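Local coordinates for outer membrane protein YopM (Yersinia pestis, PDB 1JL5), which acts as a leucine-rich-repeat virulence effector, probably altering host cell physiology to promote bacterial survival in host tissues, at residues E38-N41 against A42-E45; N49-P52 against G53-E56; R58-A61 against V62-R66; L282-E286 against N287-G291. All coordinates share one frame; numbering follows the deposited sequence.

Interaction 1 of 4, residues E38-N41 against A42-E45; sequences EYYN and AWSE
Aromatic contacts on helix 36-48 centre on the indole of W43, which lies back along the helix against Y39 and Y40. CB of Y39 sits over one indole face, 3.6 Å from the centroid of the W43 six-membered ring and 11° from its normal, a CH-pi contact. The phenol carries on past the indole rather than stacking on it: the two planes meet at 34° with centroids 5.3 Å apart, and Y39 CD1 touches W43 CZ2 at 3.6 Å. Y40 meets the indole with its ring edge, CD1 coming 4.1 Å from W43 CZ3. W43 has CG anti to its carbonyl carbon (chi1 -63°), which swings the indole towards the previous turn and brings it within reach of both tyrosines.

The hydrogen bonds that cross between the segments run along the backbone. A42 N donates to E38 O at 2.7 Å, and E45 N donates to N41 O at 2.8 Å; S44 N likewise bonds to Y40 O, continuing the i to i+4 pattern. Several polar side-chain ends find partners elsewhere: Y40 OH bonds to D70, W43 NE1 to the carbonyl of E88, and E45 makes a salt bridge with R48. Y40 also has R66 as a cation-pi partner.

Against these rings, helix 58-71 presents L69, while P87 and P91 pack from loops on W43 and Y39 respectively. Y39 and W43 are thus buried, with Y40 at the margin, on the first helix of the antiparallel alpha-helical hairpin that leads into the leucine-rich repeats of YopM.

Interaction 2 of 4, residues N49-P52 against G53-E56; sequences NAPP and GNGE
The flat amide of N54 lies against the CB end of the P51 ring, and the carboxylate of E56 is placed near its CD end. P51 CB covers one face of the amide, 3.7 Å from N54 CG, and is also 3.6 Å from N54 OD1. At the other end the carboxylate of E56 is modelled too close to P51 CD, so the details of that approach are doubtful. The carboxylate is gripped from beyond the contact by a salt bridge to R58 and a hydrogen bond to S84.

Between P51 and N54 the chain makes a type II beta turn. N54 N donates to P51 O at 3.1 Å, nearly straight (161°) but from above the carbonyl plane, and G53 has the positive phi (79°) of the third turn position. A water extends the closure, donating to P51 O at 2.5 Å and accepting from E56 N at 2.9 Å. N54 packs on P337 of the second subunit, and G55 O bonds to R338 of that subunit.

With two donors on P51 O, the surface loop is closed by main-chain atoms and one water, while two successive prolines limit its backbone freedom and E56 ties it to R58 by charge and to S84 by a neutral hydroxyl.

Interaction 3 of 4, residues R58-A61 against V62-R66; sequences REMA and VSRLR
V62 begins the second turn of helix 58-71, its N donating to R58 O almost straight (171°) and its CG2 lying beside the same carbonyl. Beyond the two segments, the R58 guanidinium reaches back to the carbonyl of W46, makes a cation-pi contact with the W46 ring and forms a salt bridge with E56.

S63 N follows with a bond to E59 O at 2.8 Å. Its side chain meets the methyl end of M60, with M60 CE 3.4 Å from S63 CB and equally far from S63 OG. The side chain of E59 comes within about 3 Å of a bound calcium ion.

R64 carries the main side-chain contact. Its chain bends at chi2 (-79°) and lays the guanidinium against M60, whose CG sits over one face, 3.3 Å from R64 NH2 and displaced toward the rim. M60 is folded too and lies along one side of the R64 chain, with CE beside R64 NE and SD 3.5 Å from that nitrogen. The carbonyl of E77 accepts from R64 NH1. In the backbone, R64 N bonds to M60 O at 2.7 Å.

L65 N donates to A61 O at 2.6 Å, and its side chain turns into the interior between W43, L76 and P87. R66 N then returns to V62 O at 2.7 Å.

One flank of the helix thus packs on helix 36-48 and another on the first strand, 75-77: the arrangement of the second helix in an N-terminal alpha-helical hairpin that caps a leucine-rich-repeat solenoid.

Interaction 4 of 4, residues L282-E286 against N287-G291; sequences LDVSE and NIFSG
This contact is the turn of leucine-rich repeat 11, where the chain leaves parallel strand 281-283 and the asparagine of the repeat motif, N287, turns its amide back to the V284 carbonyl. N287 ND2 donates to V284 O at 3.0 Å; the oxygen lies near the amide plane of N287, whereas the donor stands 71° above the V284 carbonyl plane. The same amide joins neighbouring coils, ND2 bonding to V264 O and OD1 to L269 N in the preceding repeat, while N307 of the next repeat donates to V284 O. The buried amide is thereby fixed in rotation, and repeats are tied in series.

Beside it, the side chains of V284 and F289 cross at about a right angle, with F289 CE2 3.4 Å from V284 CB, forming an apolar patch of the solenoid core.

E286 has a positive phi; its carboxylate forms a salt bridge with R265 and bonds to N326 of the third subunit. N307 and D266, which E286 touches, are calcium-binding residues.

An Asx turn shapes the strand exit: D283 OD1 accepts from S285 N at 2.9 Å and, on its syn lone pair, from S285 OG at 2.6 Å.

Interactions 1 and 3 lie on the two helices of the N-terminal hairpin, touch each other with centres about 10 Å apart, and are partly buried: aromatic packing dominates the first, methionine lying against an arginine the second. Interaction 2 is the surface loop joining those helices, about 14 Å from interaction 3 between centres; R58 packs on its A50 and P51, and its chemistry is prolines, a turn bond and a water. Interaction 4 is buried in the repeat solenoid across the chain's centre, its nearest atoms about 37 Å from interaction 3. There a side-chain amide bonds to backbone carbonyls in place of helical i to i+4 bonds. Interactions 2 and 4 also meet other subunits.

Interaction 1 of 4, residues E38-N41 against A42-E45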
ATOM      1  N   GLU A  38      31.373  44.372  11.264  1.00 26.01           N
ATOM      2  CA  GLU A  38      32.095  43.182  11.662  1.00 27.46           C
ATOM      3  C   GLU A  38      31.195  41.966  11.472  1.00 25.69           C
ATOM      4  O   GLU A  38      31.641  40.929  10.996  1.00 25.08           O
ATOM      5  CB  GLU A  38      32.550  43.296  13.114  1.00 28.79           C
ATOM      6  CG  GLU A  38      33.639  44.332  13.302  1.00 33.95           C
ATOM      7  CD  GLU A  38      34.138  44.392  14.723  1.00 33.74           C
ATOM      8  OE1 GLU A  38      33.339  44.725  15.614  1.00 35.45           O
ATOM      9  OE2 GLU A  38      35.330  44.104  14.945  1.00 40.14           O
ATOM     10  N   TYR A  39      29.924  42.090  11.835  1.00 25.68           N
ATOM     11  CA  TYR A  39      29.008  40.971  11.651  1.00 26.89           C
ATOM     12  C   TYR A  39      28.824  40.710  10.170  1.00 25.78           C
ATOM     13  O   TYR A  39      28.955  39.576   9.713  1.00 25.45           O
ATOM     14  CB  TYR A  39      27.653  41.260  12.294  1.00 27.23           C
ATOM     15  CG  TYR A  39      27.662  41.028  13.776  1.00 28.79           C
ATOM     16  CD1 TYR A  39      27.869  39.753  14.293  1.00 30.68           C
ATOM     17  CD2 TYR A  39      27.504  42.084  14.666  1.00 29.48           C
ATOM     18  CE1 TYR A  39      27.920  39.536  15.659  1.00 32.08           C
ATOM     19  CE2 TYR A  39      27.553  41.877  16.034  1.00 30.98           C
ATOM     20  CZ  TYR A  39      27.762  40.602  16.523  1.00 31.32           C
ATOM     21  OH  TYR A  39      27.806  40.390  17.879  1.00 35.35           O
ATOM     22  N   TYR A  40      28.532  41.769   9.424  1.00 24.73           N
ATOM     23  CA  TYR A  40      28.336  41.647   7.989  1.00 25.72           C
ATOM     24  C   TYR A  40      29.505  40.948   7.344  1.00 25.04           C
ATOM     25  O   TYR A  40      29.338  40.025   6.554  1.00 27.38           O
ATOM     26  CB  TYR A  40      28.218  43.014   7.328  1.00 25.30           C
ATOM     27  CG  TYR A  40      27.041  43.841   7.748  1.00 27.06           C
ATOM     28  CD1 TYR A  40      25.922  43.265   8.351  1.00 27.41           C
ATOM     29  CD2 TYR A  40      27.018  45.207   7.484  1.00 28.05           C
ATOM     30  CE1 TYR A  40      24.811  44.035   8.675  1.00 28.43           C
ATOM     31  CE2 TYR A  40      25.923  45.978   7.799  1.00 29.94           C
ATOM     32  CZ  TYR A  40      24.823  45.393   8.391  1.00 30.02           C
ATOM     33  OH  TYR A  40      23.739  46.181   8.677  1.00 33.66           O
ATOM     34  N   ASN A  41      30.699  41.413   7.679  1.00 24.53           N
ATOM     35  CA  ASN A  41      31.905  40.855   7.106  1.00 24.89           C
ATOM     36  C   ASN A  41      32.142  39.451   7.600  1.00 23.03           C
ATOM     37  O   ASN A  41      32.583  38.594   6.846  1.00 25.12           O
ATOM     38  CB  ASN A  41      33.088  41.761   7.423  1.00 23.96           C
ATOM     39  CG  ASN A  41      32.984  43.093   6.721  1.00 25.52           C
ATOM     40  OD1 ASN A  41      31.959  43.394   6.115  1.00 23.62           O
ATOM     41  ND2 ASN A  41      34.034  43.896   6.794  1.00 25.51           N
ATOM     42  N   ALA A  42      31.853  39.213   8.870  1.00 23.88           N
ATOM     43  CA  ALA A  42      32.031  37.877   9.413  1.00 24.64           C
ATOM     44  C   ALA A  42      31.072  36.986   8.634  1.00 24.17           C
ATOM     45  O   ALA A  42      31.422  35.886   8.210  1.00 25.67           O
ATOM     46  CB  ALA A  42      31.687  37.859  10.896  1.00 25.03           C
ATOM     47  N   TRP A  43      29.868  37.495   8.413  1.00 23.63           N
ATOM     48  CA  TRP A  43      28.852  36.744   7.697  1.00 25.73           C
ATOM     49  C   TRP A  43      29.171  36.559   6.227  1.00 27.05           C
ATOM     50  O   TRP A  43      28.937  35.488   5.669  1.00 27.43           O
ATOM     51  CB  TRP A  43      27.497  37.417   7.873  1.00 22.99           C
ATOM     52  CG  TRP A  43      27.082  37.425   9.302  1.00 20.95           C
ATOM     53  CD1 TRP A  43      27.500  36.562  10.272  1.00 19.42           C
ATOM     54  CD2 TRP A  43      26.146  38.307   9.923  1.00 19.51           C
ATOM     55  NE1 TRP A  43      26.881  36.849  11.458  1.00 21.31           N
ATOM     56  CE2 TRP A  43      26.042  37.915  11.276  1.00 21.76           C
ATOM     57  CE3 TRP A  43      25.381  39.385   9.473  1.00 20.56           C
ATOM     58  CZ2 TRP A  43      25.205  38.567  12.181  1.00 20.96           C
ATOM     59  CZ3 TRP A  43      24.547  40.033  10.373  1.00 20.44           C
ATOM     60  CH2 TRP A  43      24.467  39.621  11.712  1.00 20.92           C
ATOM     61  N   SER A  44      29.708  37.596   5.596  1.00 27.71           N
ATOM     62  CA  SER A  44      30.060  37.492   4.192  1.00 27.39           C
ATOM     63  C   SER A  44      31.217  36.526   4.047  1.00 27.51           C
ATOM     64  O   SER A  44      31.303  35.803   3.062  1.00 29.89           O
ATOM     65  CB  SER A  44      30.428  38.862   3.635  1.00 26.26           C
ATOM     66  OG  SER A  44      29.268  39.677   3.599  1.00 27.11           O
ATOM     67  N   GLU A  45      32.103  36.509   5.035  1.00 28.40           N
ATOM     68  CA  GLU A  45      33.246  35.607   4.997  1.00 30.19           C
ATOM     69  C   GLU A  45      32.690  34.195   5.112  1.00 29.57           C
ATOM     70  O   GLU A  45      33.077  33.287   4.375  1.00 29.23           O
ATOM     71  CB  GLU A  45      34.187  35.900   6.163  1.00 33.33           C
ATOM     72  CG  GLU A  45      35.465  35.074   6.167  1.00 41.60           C
ATOM     73  CD  GLU A  45      36.200  35.125   4.836  1.00 47.85           C
ATOM     74  OE1 GLU A  45      36.200  36.195   4.186  1.00 49.19           O
ATOM     75  OE2 GLU A  45      36.791  34.092   4.445  1.00 52.37           O
TER

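Interaction 2 of 4, residues N49-P52 against G53-E56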
ATOM      1  N   ASN A  49      32.677  31.102   2.453  1.00 35.90           N
ATOM      2  CA  ASN A  49      33.219  29.805   2.818  1.00 37.50           C
ATOM      3  C   ASN A  49      32.225  28.697   2.585  1.00 37.25           C
ATOM      4  O   ASN A  49      32.481  27.543   2.920  1.00 37.64           O
ATOM      5  CB  ASN A  49      33.654  29.791   4.279  1.00 39.29           C
ATOM      6  CG  ASN A  49      34.788  30.741   4.545  1.00 42.06           C
ATOM      7  OD1 ASN A  49      35.542  31.089   3.638  1.00 43.91           O
ATOM      8  ND2 ASN A  49      34.930  31.159   5.797  1.00 44.13           N
ATOM      9  N   ALA A  50      31.078  29.050   2.023  1.00 37.11           N
ATOM     10  CA  ALA A  50      30.068  28.052   1.742  1.00 38.36           C
ATOM     11  C   ALA A  50      30.720  26.974   0.893  1.00 39.18           C
ATOM     12  O   ALA A  50      31.257  27.261  -0.178  1.00 39.97           O
ATOM     13  CB  ALA A  50      28.925  28.670   0.990  1.00 36.70           C
ATOM     14  N   PRO A  51      30.707  25.722   1.370  1.00 40.60           N
ATOM     15  CA  PRO A  51      31.319  24.654   0.577  1.00 40.60           C
ATOM     16  C   PRO A  51      30.722  24.726  -0.820  1.00 41.33           C
ATOM     17  O   PRO A  51      29.509  24.633  -0.989  1.00 41.72           O
ATOM     18  CB  PRO A  51      30.902  23.398   1.327  1.00 40.98           C
ATOM     19  CG  PRO A  51      30.879  23.870   2.753  1.00 42.07           C
ATOM     20  CD  PRO A  51      30.169  25.198   2.637  1.00 40.45           C
ATOM     21  N   PRO A  52      31.566  24.914  -1.840  1.00 42.08           N
ATOM     22  CA  PRO A  52      31.051  24.998  -3.206  1.00 42.21           C
ATOM     23  C   PRO A  52      30.223  23.782  -3.607  1.00 42.25           C
ATOM     24  O   PRO A  52      30.598  22.642  -3.333  1.00 41.19           O
ATOM     25  CB  PRO A  52      32.320  25.157  -4.043  1.00 42.38           C
ATOM     26  CG  PRO A  52      33.351  24.431  -3.233  1.00 43.29           C
ATOM     27  CD  PRO A  52      33.039  24.885  -1.830  1.00 42.69           C
ATOM     28  N   GLY A  53      29.081  24.042  -4.236  1.00 42.61           N
ATOM     29  CA  GLY A  53      28.214  22.968  -4.685  1.00 42.49           C
ATOM     30  C   GLY A  53      27.332  22.326  -3.629  1.00 42.98           C
ATOM     31  O   GLY A  53      26.458  21.523  -3.965  1.00 43.27           O
ATOM     32  N   ASN A  54      27.539  22.662  -2.359  1.00 41.80           N
ATOM     33  CA  ASN A  54      26.723  22.064  -1.314  1.00 41.03           C
ATOM     34  C   ASN A  54      25.358  22.702  -1.132  1.00 38.65           C
ATOM     35  O   ASN A  54      24.692  22.479  -0.126  1.00 40.37           O
ATOM     36  CB  ASN A  54      27.474  22.041   0.015  1.00 43.34           C
ATOM     37  CG  ASN A  54      28.473  20.907   0.089  1.00 46.86           C
ATOM     38  OD1 ASN A  54      28.855  20.471   1.174  1.00 50.71           O
ATOM     39  ND2 ASN A  54      28.908  20.423  -1.073  1.00 47.52           N
ATOM     40  N   GLY A  55      24.943  23.490  -2.114  1.00 37.19           N
ATOM     41  CA  GLY A  55      23.639  24.122  -2.059  1.00 34.65           C
ATOM     42  C   GLY A  55      23.350  24.928  -0.813  1.00 33.94           C
ATOM     43  O   GLY A  55      22.196  25.261  -0.542  1.00 33.61           O
ATOM     44  N   GLU A  56      24.384  25.241  -0.043  1.00 32.39           N
ATOM     45  CA  GLU A  56      24.175  26.033   1.154  1.00 31.58           C
ATOM     46  C   GLU A  56      23.719  27.409   0.716  1.00 31.11           C
ATOM     47  O   GLU A  56      24.320  28.029  -0.156  1.00 33.22           O
ATOM     48  CB  GLU A  56      25.458  26.129   1.966  1.00 32.17           C
ATOM     49  CG  GLU A  56      25.955  24.784   2.419  1.00 30.27           C
ATOM     50  CD  GLU A  56      26.846  24.882   3.620  1.00 29.80           C
ATOM     51  OE1 GLU A  56      26.615  25.788   4.447  1.00 30.82           O
ATOM     52  OE2 GLU A  56      27.759  24.046   3.750  1.00 31.66           O
TER
HETATM   53  O   HOH W   1      27.216  25.570  -0.550  1.00 32.86           O

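Interaction 3 of 4, residues R58-A61 against V62-R66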
ATOM      1  N   ARG A  58      23.875  30.363   2.024  1.00 28.64           N
ATOM      2  CA  ARG A  58      24.462  31.299   2.955  1.00 29.20           C
ATOM      3  C   ARG A  58      24.099  32.723   2.598  1.00 29.11           C
ATOM      4  O   ARG A  58      23.974  33.567   3.476  1.00 29.73           O
ATOM      5  CB  ARG A  58      25.968  31.107   2.988  1.00 26.80           C
ATOM      6  CG  ARG A  58      26.319  29.695   3.361  1.00 27.05           C
ATOM      7  CD  ARG A  58      27.694  29.592   3.945  1.00 26.93           C
ATOM      8  NE  ARG A  58      27.920  28.252   4.466  1.00 28.44           N
ATOM      9  CZ  ARG A  58      29.013  27.888   5.122  1.00 28.36           C
ATOM     10  NH1 ARG A  58      29.978  28.773   5.336  1.00 30.33           N
ATOM     11  NH2 ARG A  58      29.143  26.644   5.561  1.00 28.49           N
ATOM     12  N   GLU A  59      23.908  32.995   1.313  1.00 30.61           N
ATOM     13  CA  GLU A  59      23.544  34.344   0.918  1.00 33.33           C
ATOM     14  C   GLU A  59      22.238  34.712   1.595  1.00 32.67           C
ATOM     15  O   GLU A  59      22.111  35.787   2.178  1.00 33.15           O
ATOM     16  CB  GLU A  59      23.381  34.452  -0.592  1.00 35.63           C
ATOM     17  CG  GLU A  59      22.918  35.830  -1.024  1.00 41.54           C
ATOM     18  CD  GLU A  59      22.948  35.999  -2.520  1.00 45.06           C
ATOM     19  OE1 GLU A  59      23.987  35.662  -3.120  1.00 49.83           O
ATOM     20  OE2 GLU A  59      21.947  36.473  -3.101  1.00 48.36           O
ATOM     21  N   MET A  60      21.267  33.809   1.517  1.00 32.87           N
ATOM     22  CA  MET A  60      19.978  34.049   2.145  1.00 32.15           C
ATOM     23  C   MET A  60      20.193  34.132   3.645  1.00 29.48           C
ATOM     24  O   MET A  60      19.626  34.988   4.321  1.00 29.91           O
ATOM     25  CB  MET A  60      19.007  32.911   1.832  1.00 36.12           C
ATOM     26  CG  MET A  60      17.659  33.054   2.530  1.00 42.28           C
ATOM     27  SD  MET A  60      16.692  34.452   1.923  1.00 48.80           S
ATOM     28  CE  MET A  60      17.095  35.726   3.105  1.00 48.99           C
ATOM     29  N   ALA A  61      21.018  33.230   4.164  1.00 26.74           N
ATOM     30  CA  ALA A  61      21.307  33.219   5.586  1.00 26.18           C
ATOM     31  C   ALA A  61      21.897  34.565   5.984  1.00 25.78           C
ATOM     32  O   ALA A  61      21.431  35.201   6.927  1.00 25.08           O
ATOM     33  CB  ALA A  61      22.281  32.101   5.912  1.00 24.20           C
ATOM     34  N   VAL A  62      22.922  35.000   5.259  1.00 25.62           N
ATOM     35  CA  VAL A  62      23.551  36.280   5.556  1.00 26.35           C
ATOM     36  C   VAL A  62      22.494  37.362   5.502  1.00 26.10           C
ATOM     37  O   VAL A  62      22.449  38.246   6.349  1.00 26.37           O
ATOM     38  CB  VAL A  62      24.661  36.614   4.554  1.00 25.07           C
ATOM     39  CG1 VAL A  62      25.144  38.036   4.778  1.00 25.41           C
ATOM     40  CG2 VAL A  62      25.811  35.635   4.719  1.00 24.46           C
ATOM     41  N   SER A  63      21.632  37.277   4.501  1.00 27.38           N
ATOM     42  CA  SER A  63      20.562  38.245   4.358  1.00 28.79           C
ATOM     43  C   SER A  63      19.693  38.220   5.611  1.00 29.37           C
ATOM     44  O   SER A  63      19.305  39.265   6.128  1.00 29.46           O
ATOM     45  CB  SER A  63      19.717  37.910   3.132  1.00 29.72           C
ATOM     46  OG  SER A  63      18.634  38.812   3.021  1.00 37.70           O
ATOM     47  N   ARG A  64      19.394  37.017   6.097  1.00 30.29           N
ATOM     48  CA  ARG A  64      18.573  36.857   7.295  1.00 30.80           C
ATOM     49  C   ARG A  64      19.359  37.399   8.478  1.00 29.25           C
ATOM     50  O   ARG A  64      18.831  38.120   9.320  1.00 29.19           O
ATOM     51  CB  ARG A  64      18.263  35.378   7.544  1.00 33.57           C
ATOM     52  CG  ARG A  64      17.617  34.632   6.382  1.00 37.62           C
ATOM     53  CD  ARG A  64      16.136  34.914   6.275  1.00 42.24           C
ATOM     54  NE  ARG A  64      15.523  34.165   5.179  1.00 46.01           N
ATOM     55  CZ  ARG A  64      15.369  32.844   5.159  1.00 46.03           C
ATOM     56  NH1 ARG A  64      15.777  32.104   6.181  1.00 45.94           N
ATOM     57  NH2 ARG A  64      14.812  32.259   4.105  1.00 45.50           N
ATOM     58  N   LEU A  65      20.633  37.032   8.535  1.00 28.41           N
ATOM     59  CA  LEU A  65      21.508  37.471   9.610  1.00 28.84           C
ATOM     60  C   LEU A  65      21.545  38.987   9.679  1.00 29.72           C
ATOM     61  O   LEU A  65      21.346  39.581  10.739  1.00 29.95           O
ATOM     62  CB  LEU A  65      22.915  36.931   9.379  1.00 27.68           C
ATOM     63  CG  LEU A  65      23.079  35.443   9.674  1.00 26.06           C
ATOM     64  CD1 LEU A  65      24.313  34.904   8.983  1.00 26.17           C
ATOM     65  CD2 LEU A  65      23.155  35.248  11.182  1.00 23.91           C
ATOM     66  N   ARG A  66      21.800  39.606   8.536  1.00 31.02           N
ATOM     67  CA  ARG A  66      21.877  41.053   8.455  1.00 32.66           C
ATOM     68  C   ARG A  66      20.563  41.678   8.876  1.00 33.59           C
ATOM     69  O   ARG A  66      20.534  42.568   9.727  1.00 33.80           O
ATOM     70  CB  ARG A  66      22.221  41.478   7.030  1.00 30.80           C
ATOM     71  CG  ARG A  66      23.543  40.936   6.535  1.00 30.53           C
ATOM     72  CD  ARG A  66      23.802  41.425   5.134  1.00 30.83           C
ATOM     73  NE  ARG A  66      23.826  42.881   5.103  1.00 31.77           N
ATOM     74  CZ  ARG A  66      24.921  43.603   4.896  1.00 29.89           C
ATOM     75  NH1 ARG A  66      26.087  43.004   4.693  1.00 25.49           N
ATOM     76  NH2 ARG A  66      24.845  44.924   4.899  1.00 31.63           N
TER

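Interaction 4 of 4, residues L282-E286 against N287-G291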
ATOM      1  N   LEU A 282      -9.288   5.626  22.014  1.00 20.00           N
ATOM      2  CA  LEU A 282      -8.751   4.388  22.518  1.00 18.51           C
ATOM      3  C   LEU A 282      -8.206   3.523  21.402  1.00 18.12           C
ATOM      4  O   LEU A 282      -8.928   3.108  20.502  1.00 19.42           O
ATOM      5  CB  LEU A 282      -9.830   3.622  23.273  1.00 18.43           C
ATOM      6  CG  LEU A 282      -9.417   2.274  23.862  1.00 19.62           C
ATOM      7  CD1 LEU A 282      -8.278   2.466  24.852  1.00 19.00           C
ATOM      8  CD2 LEU A 282     -10.617   1.640  24.533  1.00 17.94           C
ATOM      9  N   ASP A 283      -6.916   3.260  21.456  1.00 18.32           N
ATOM     10  CA  ASP A 283      -6.329   2.402  20.460  1.00 18.98           C
ATOM     11  C   ASP A 283      -5.737   1.232  21.205  1.00 16.20           C
ATOM     12  O   ASP A 283      -4.725   1.364  21.878  1.00 16.55           O
ATOM     13  CB  ASP A 283      -5.233   3.107  19.675  1.00 17.59           C
ATOM     14  CG  ASP A 283      -4.745   2.271  18.512  1.00 20.23           C
ATOM     15  OD1 ASP A 283      -4.768   1.029  18.628  1.00 21.19           O
ATOM     16  OD2 ASP A 283      -4.336   2.844  17.491  1.00 22.47           O
ATOM     17  N   VAL A 284      -6.398   0.092  21.098  1.00 15.71           N
ATOM     18  CA  VAL A 284      -5.928  -1.117  21.746  1.00 17.98           C
ATOM     19  C   VAL A 284      -5.702  -2.125  20.641  1.00 16.34           C
ATOM     20  O   VAL A 284      -5.724  -3.330  20.863  1.00 18.93           O
ATOM     21  CB  VAL A 284      -6.972  -1.648  22.741  1.00 17.55           C
ATOM     22  CG1 VAL A 284      -7.118  -0.668  23.891  1.00 14.82           C
ATOM     23  CG2 VAL A 284      -8.310  -1.842  22.040  1.00 16.87           C
ATOM     24  N   SER A 285      -5.489  -1.613  19.436  1.00 16.59           N
ATOM     25  CA  SER A 285      -5.268  -2.475  18.295  1.00 16.52           C
ATOM     26  C   SER A 285      -4.002  -3.266  18.549  1.00 16.45           C
ATOM     27  O   SER A 285      -3.141  -2.859  19.331  1.00 16.22           O
ATOM     28  CB  SER A 285      -5.111  -1.650  17.021  1.00 15.70           C
ATOM     29  OG  SER A 285      -3.923  -0.892  17.068  1.00 16.59           O
ATOM     30  N   GLU A 286      -3.906  -4.408  17.893  1.00 17.10           N
ATOM     31  CA  GLU A 286      -2.747  -5.267  18.030  1.00 18.34           C
ATOM     32  C   GLU A 286      -2.420  -5.642  19.448  1.00 17.92           C
ATOM     33  O   GLU A 286      -1.279  -5.569  19.881  1.00 19.17           O
ATOM     34  CB  GLU A 286      -1.525  -4.630  17.396  1.00 19.71           C
ATOM     35  CG  GLU A 286      -1.507  -4.765  15.898  1.00 24.58           C
ATOM     36  CD  GLU A 286      -0.217  -4.258  15.322  1.00 26.53           C
ATOM     37  OE1 GLU A 286       0.852  -4.783  15.689  1.00 29.17           O
ATOM     38  OE2 GLU A 286      -0.267  -3.326  14.507  1.00 35.09           O
ATOM     39  N   ASN A 287      -3.442  -6.008  20.192  1.00 17.08           N
ATOM     40  CA  ASN A 287      -3.210  -6.486  21.522  1.00 17.66           C
ATOM     41  C   ASN A 287      -3.800  -7.858  21.457  1.00 16.96           C
ATOM     42  O   ASN A 287      -3.913  -8.420  20.369  1.00 17.52           O
ATOM     43  CB  ASN A 287      -3.878  -5.584  22.541  1.00 17.58           C
ATOM     44  CG  ASN A 287      -2.975  -4.455  22.941  1.00 16.58           C
ATOM     45  OD1 ASN A 287      -2.093  -4.633  23.771  1.00 16.71           O
ATOM     46  ND2 ASN A 287      -3.154  -3.297  22.321  1.00 16.62           N
ATOM     47  N   ILE A 288      -4.188  -8.422  22.581  1.00 18.25           N
ATOM     48  CA  ILE A 288      -4.726  -9.757  22.504  1.00 20.22           C
ATOM     49  C   ILE A 288      -6.089  -9.829  23.127  1.00 20.17           C
ATOM     50  O   ILE A 288      -6.417 -10.751  23.862  1.00 22.31           O
ATOM     51  CB  ILE A 288      -3.751 -10.760  23.134  1.00 21.26           C
ATOM     52  CG1 ILE A 288      -3.508 -10.434  24.606  1.00 21.89           C
ATOM     53  CG2 ILE A 288      -2.423 -10.677  22.398  1.00 19.96           C
ATOM     54  CD1 ILE A 288      -2.626 -11.466  25.303  1.00 23.79           C
ATOM     55  N   PHE A 289      -6.888  -8.820  22.816  1.00 19.86           N
ATOM     56  CA  PHE A 289      -8.246  -8.756  23.308  1.00 19.40           C
ATOM     57  C   PHE A 289      -9.064  -9.771  22.545  1.00 18.69           C
ATOM     58  O   PHE A 289      -9.005  -9.828  21.318  1.00 18.50           O
ATOM     59  CB  PHE A 289      -8.817  -7.363  23.076  1.00 18.56           C
ATOM     60  CG  PHE A 289      -8.235  -6.333  23.973  1.00 19.28           C
ATOM     61  CD1 PHE A 289      -8.695  -6.194  25.276  1.00 19.85           C
ATOM     62  CD2 PHE A 289      -7.198  -5.519  23.535  1.00 17.85           C
ATOM     63  CE1 PHE A 289      -8.123  -5.263  26.132  1.00 19.01           C
ATOM     64  CE2 PHE A 289      -6.622  -4.589  24.382  1.00 19.16           C
ATOM     65  CZ  PHE A 289      -7.087  -4.460  25.684  1.00 19.01           C
ATOM     66  N   SER A 290      -9.805 -10.590  23.272  1.00 18.98           N
ATOM     67  CA  SER A 290     -10.659 -11.582  22.638  1.00 21.71           C
ATOM     68  C   SER A 290     -12.013 -10.901  22.509  1.00 21.05           C
ATOM     69  O   SER A 290     -12.941 -11.410  21.887  1.00 23.47           O
ATOM     70  CB  SER A 290     -10.754 -12.834  23.506  1.00 18.61           C
ATOM     71  OG  SER A 290     -11.097 -12.488  24.830  1.00 24.71           O
ATOM     72  N   GLY A 291     -12.099  -9.720  23.100  1.00 22.25           N
ATOM     73  CA  GLY A 291     -13.316  -8.945  23.035  1.00 23.24           C
ATOM     74  C   GLY A 291     -13.142  -7.659  23.812  1.00 24.10           C
ATOM     75  O   GLY A 291     -12.114  -7.432  24.441  1.00 24.38           O
TER